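Local structure of transcriptional regulator (Aquifex aeolicus, 2EH3) at residues S63-N68 with R117-F122. The protein probably binds DNA through a helix-turn-helix domain and regulates transcription, as a member of the TetR/AcrR family that also carries bound magnesium ions. Numbering follows the deposited sequence.
Sequences SLFEEN and RRFEKF
Phe65 lays one face of its ring against Arg118: CB of Arg118 stands 3.9 Å from the centroid of the Phe65 ring and only 13° off its normal, which meets the geometry of a CH-pi contact. Arg118 CD follows, 3.9 Å from Phe65 CD2. The far part of the ring meets the next residue, with Phe65 CE1 3.7 Å from Phe119 CA and Phe65 CZ 4.0 Å from Phe119 CB. A looser contact lies at the helix end, where Asn68 O is 4.2 Å from Phe122 CE1.

In Phe119, CG lies anti to the backbone N (chi1 -174°), which carries the ring away from Phe65 and onto Ser135 and Ile138 of helix 131-152. Arg118 runs extended from CG to NE, and its NE forms a salt bridge with Asp114, one turn earlier. Phe122 rests on Leu76 of helix 73-86.

Losing the ring at Phe65 to an alanine would probably leave Arg118 CB and CD and the Phe119 backbone without their aromatic partner and open a gap between helices 46-67 and 105-126. With no hydrogen bond across the segments, the helix that leads from the predicted DNA-binding domain is joined to the C-terminal domain here by the fit of the Phe65 ring against Arg118 and Phe119, not by directional polar bonds.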
loop_
_atom_site.group_PDB
_atom_site.type_symbol
_atom_site.label_atom_id
_atom_site.label_comp_id
_atom_site.label_asym_id
_atom_site.label_seq_id
_atom_site.Cartn_x
_atom_site.Cartn_y
_atom_site.Cartn_z
ATOM N N SER A 63 -20.068 -5.522 -9.686
ATOM C CA SER A 63 -20.806 -5.293 -10.938
ATOM C C SER A 63 -19.875 -5.256 -12.139
ATOM O O SER A 63 -20.186 -5.816 -13.197
ATOM C CB SER A 63 -21.576 -3.969 -10.878
ATOM O OG SER A 63 -22.639 -4.084 -9.962
ATOM N N LEU A 64 -18.738 -4.580 -11.984
ATOM C CA LEU A 64 -17.765 -4.487 -13.057
ATOM C C LEU A 64 -17.357 -5.887 -13.534
ATOM O O LEU A 64 -17.324 -6.159 -14.740
ATOM C CB LEU A 64 -16.531 -3.712 -12.574
ATOM C CG LEU A 64 -15.347 -3.593 -13.541
ATOM C CD1 LEU A 64 -14.820 -2.164 -13.526
ATOM C CD2 LEU A 64 -14.255 -4.553 -13.148
ATOM N N PHE A 65 -17.035 -6.770 -12.594
ATOM C CA PHE A 65 -16.634 -8.113 -12.966
ATOM C C PHE A 65 -17.785 -8.853 -13.622
ATOM O O PHE A 65 -17.586 -9.511 -14.634
ATOM C CB PHE A 65 -16.173 -8.912 -11.740
ATOM C CG PHE A 65 -14.763 -8.635 -11.339
ATOM C CD1 PHE A 65 -13.710 -9.036 -12.144
ATOM C CD2 PHE A 65 -14.483 -7.957 -10.150
ATOM C CE1 PHE A 65 -12.396 -8.767 -11.778
ATOM C CE2 PHE A 65 -13.169 -7.692 -9.782
ATOM C CZ PHE A 65 -12.127 -8.102 -10.606
ATOM N N GLU A 66 -18.982 -8.737 -13.059
ATOM C CA GLU A 66 -20.125 -9.476 -13.613
ATOM C C GLU A 66 -20.490 -8.992 -15.018
ATOM O O GLU A 66 -20.768 -9.800 -15.918
ATOM C CB GLU A 66 -21.360 -9.340 -12.697
ATOM C CG GLU A 66 -21.233 -9.994 -11.309
ATOM C CD GLU A 66 -22.447 -9.718 -10.409
ATOM O OE1 GLU A 66 -23.153 -8.709 -10.641
ATOM O OE2 GLU A 66 -22.695 -10.497 -9.457
ATOM N N GLU A 67 -20.459 -7.681 -15.215
ATOM C CA GLU A 67 -20.857 -7.096 -16.493
ATOM C C GLU A 67 -19.831 -7.123 -17.609
ATOM O O GLU A 67 -20.161 -6.837 -18.764
ATOM C CB GLU A 67 -21.296 -5.646 -16.277
ATOM C CG GLU A 67 -22.431 -5.508 -15.278
ATOM C CD GLU A 67 -22.661 -4.070 -14.803
ATOM O OE1 GLU A 67 -21.846 -3.174 -15.104
ATOM O OE2 GLU A 67 -23.663 -3.839 -14.094
ATOM N N ASN A 68 -18.592 -7.471 -17.277
ATOM C CA ASN A 68 -17.519 -7.473 -18.248
ATOM C C ASN A 68 -16.724 -8.763 -18.287
ATOM O O ASN A 68 -15.578 -8.775 -18.741
ATOM C CB ASN A 68 -16.586 -6.295 -17.968
ATOM C CG ASN A 68 -17.319 -4.973 -18.004
ATOM O OD1 ASN A 68 -17.695 -4.411 -16.970
ATOM N ND2 ASN A 68 -17.557 -4.487 -19.207
ATOM N N ARG A 117 -10.007 -12.788 -5.710
ATOM C CA ARG A 117 -10.678 -14.046 -6.028
ATOM C C ARG A 117 -11.465 -13.913 -7.327
ATOM O O ARG A 117 -11.416 -14.806 -8.180
ATOM C CB ARG A 117 -11.637 -14.480 -4.909
ATOM C CG ARG A 117 -10.960 -15.048 -3.664
ATOM C CD ARG A 117 -11.979 -15.761 -2.755
ATOM N NE ARG A 117 -13.063 -14.887 -2.297
ATOM C CZ ARG A 117 -12.976 -14.064 -1.252
ATOM N NH1 ARG A 117 -11.854 -14.005 -0.553
ATOM N NH2 ARG A 117 -14.004 -13.302 -0.908
ATOM N N ARG A 118 -12.173 -12.796 -7.497
ATOM C CA ARG A 118 -12.950 -12.609 -8.715
ATOM C C ARG A 118 -12.075 -12.458 -9.946
ATOM O O ARG A 118 -12.392 -12.977 -11.027
ATOM C CB ARG A 118 -13.860 -11.388 -8.576
ATOM C CG ARG A 118 -14.912 -11.608 -7.546
ATOM C CD ARG A 118 -15.744 -10.361 -7.362
ATOM N NE ARG A 118 -16.746 -10.548 -6.311
ATOM C CZ ARG A 118 -17.948 -11.074 -6.531
ATOM N NH1 ARG A 118 -18.289 -11.458 -7.756
ATOM N NH2 ARG A 118 -18.799 -11.206 -5.530
ATOM N N PHE A 119 -10.978 -11.726 -9.805
ATOM C CA PHE A 119 -10.079 -11.546 -10.905
ATOM C C PHE A 119 -9.464 -12.901 -11.279
ATOM O O PHE A 119 -9.316 -13.239 -12.464
ATOM C CB PHE A 119 -9.007 -10.532 -10.502
ATOM C CG PHE A 119 -8.089 -10.159 -11.611
ATOM C CD1 PHE A 119 -8.547 -10.019 -12.922
ATOM C CD2 PHE A 119 -6.739 -9.920 -11.329
ATOM C CE1 PHE A 119 -7.674 -9.645 -13.944
ATOM C CE2 PHE A 119 -5.866 -9.548 -12.333
ATOM C CZ PHE A 119 -6.328 -9.408 -13.641
ATOM N N GLU A 120 -9.098 -13.675 -10.267
ATOM C CA GLU A 120 -8.521 -14.994 -10.534
ATOM C C GLU A 120 -9.473 -15.860 -11.311
ATOM O O GLU A 120 -9.060 -16.514 -12.292
ATOM C CB GLU A 120 -8.168 -15.733 -9.242
ATOM C CG GLU A 120 -6.853 -15.322 -8.734
ATOM C CD GLU A 120 -6.268 -16.284 -7.752
ATOM O OE1 GLU A 120 -5.199 -15.909 -7.251
ATOM O OE2 GLU A 120 -6.837 -17.388 -7.474
ATOM N N LYS A 121 -10.739 -15.880 -10.878
ATOM C CA LYS A 121 -11.767 -16.692 -11.538
ATOM C C LYS A 121 -11.868 -16.299 -13.004
ATOM O O LYS A 121 -11.978 -17.145 -13.879
ATOM C CB LYS A 121 -13.126 -16.510 -10.858
ATOM C CG LYS A 121 -13.185 -17.154 -9.464
ATOM C CD LYS A 121 -14.589 -17.150 -8.857
ATOM C CE LYS A 121 -14.541 -17.349 -7.327
ATOM N NZ LYS A 121 -13.670 -18.487 -6.895
ATOM N N PHE A 122 -11.879 -15.001 -13.261
ATOM C CA PHE A 122 -11.927 -14.506 -14.642
ATOM C C PHE A 122 -10.706 -14.987 -15.447
ATOM O O PHE A 122 -10.813 -15.435 -16.612
ATOM C CB PHE A 122 -12.009 -12.968 -14.593
ATOM C CG PHE A 122 -11.708 -12.292 -15.899
ATOM C CD1 PHE A 122 -12.715 -12.109 -16.858
ATOM C CD2 PHE A 122 -10.420 -11.839 -16.182
ATOM C CE1 PHE A 122 -12.422 -11.486 -18.065
ATOM C CE2 PHE A 122 -10.114 -11.209 -17.397
ATOM C CZ PHE A 122 -11.126 -11.036 -18.336
#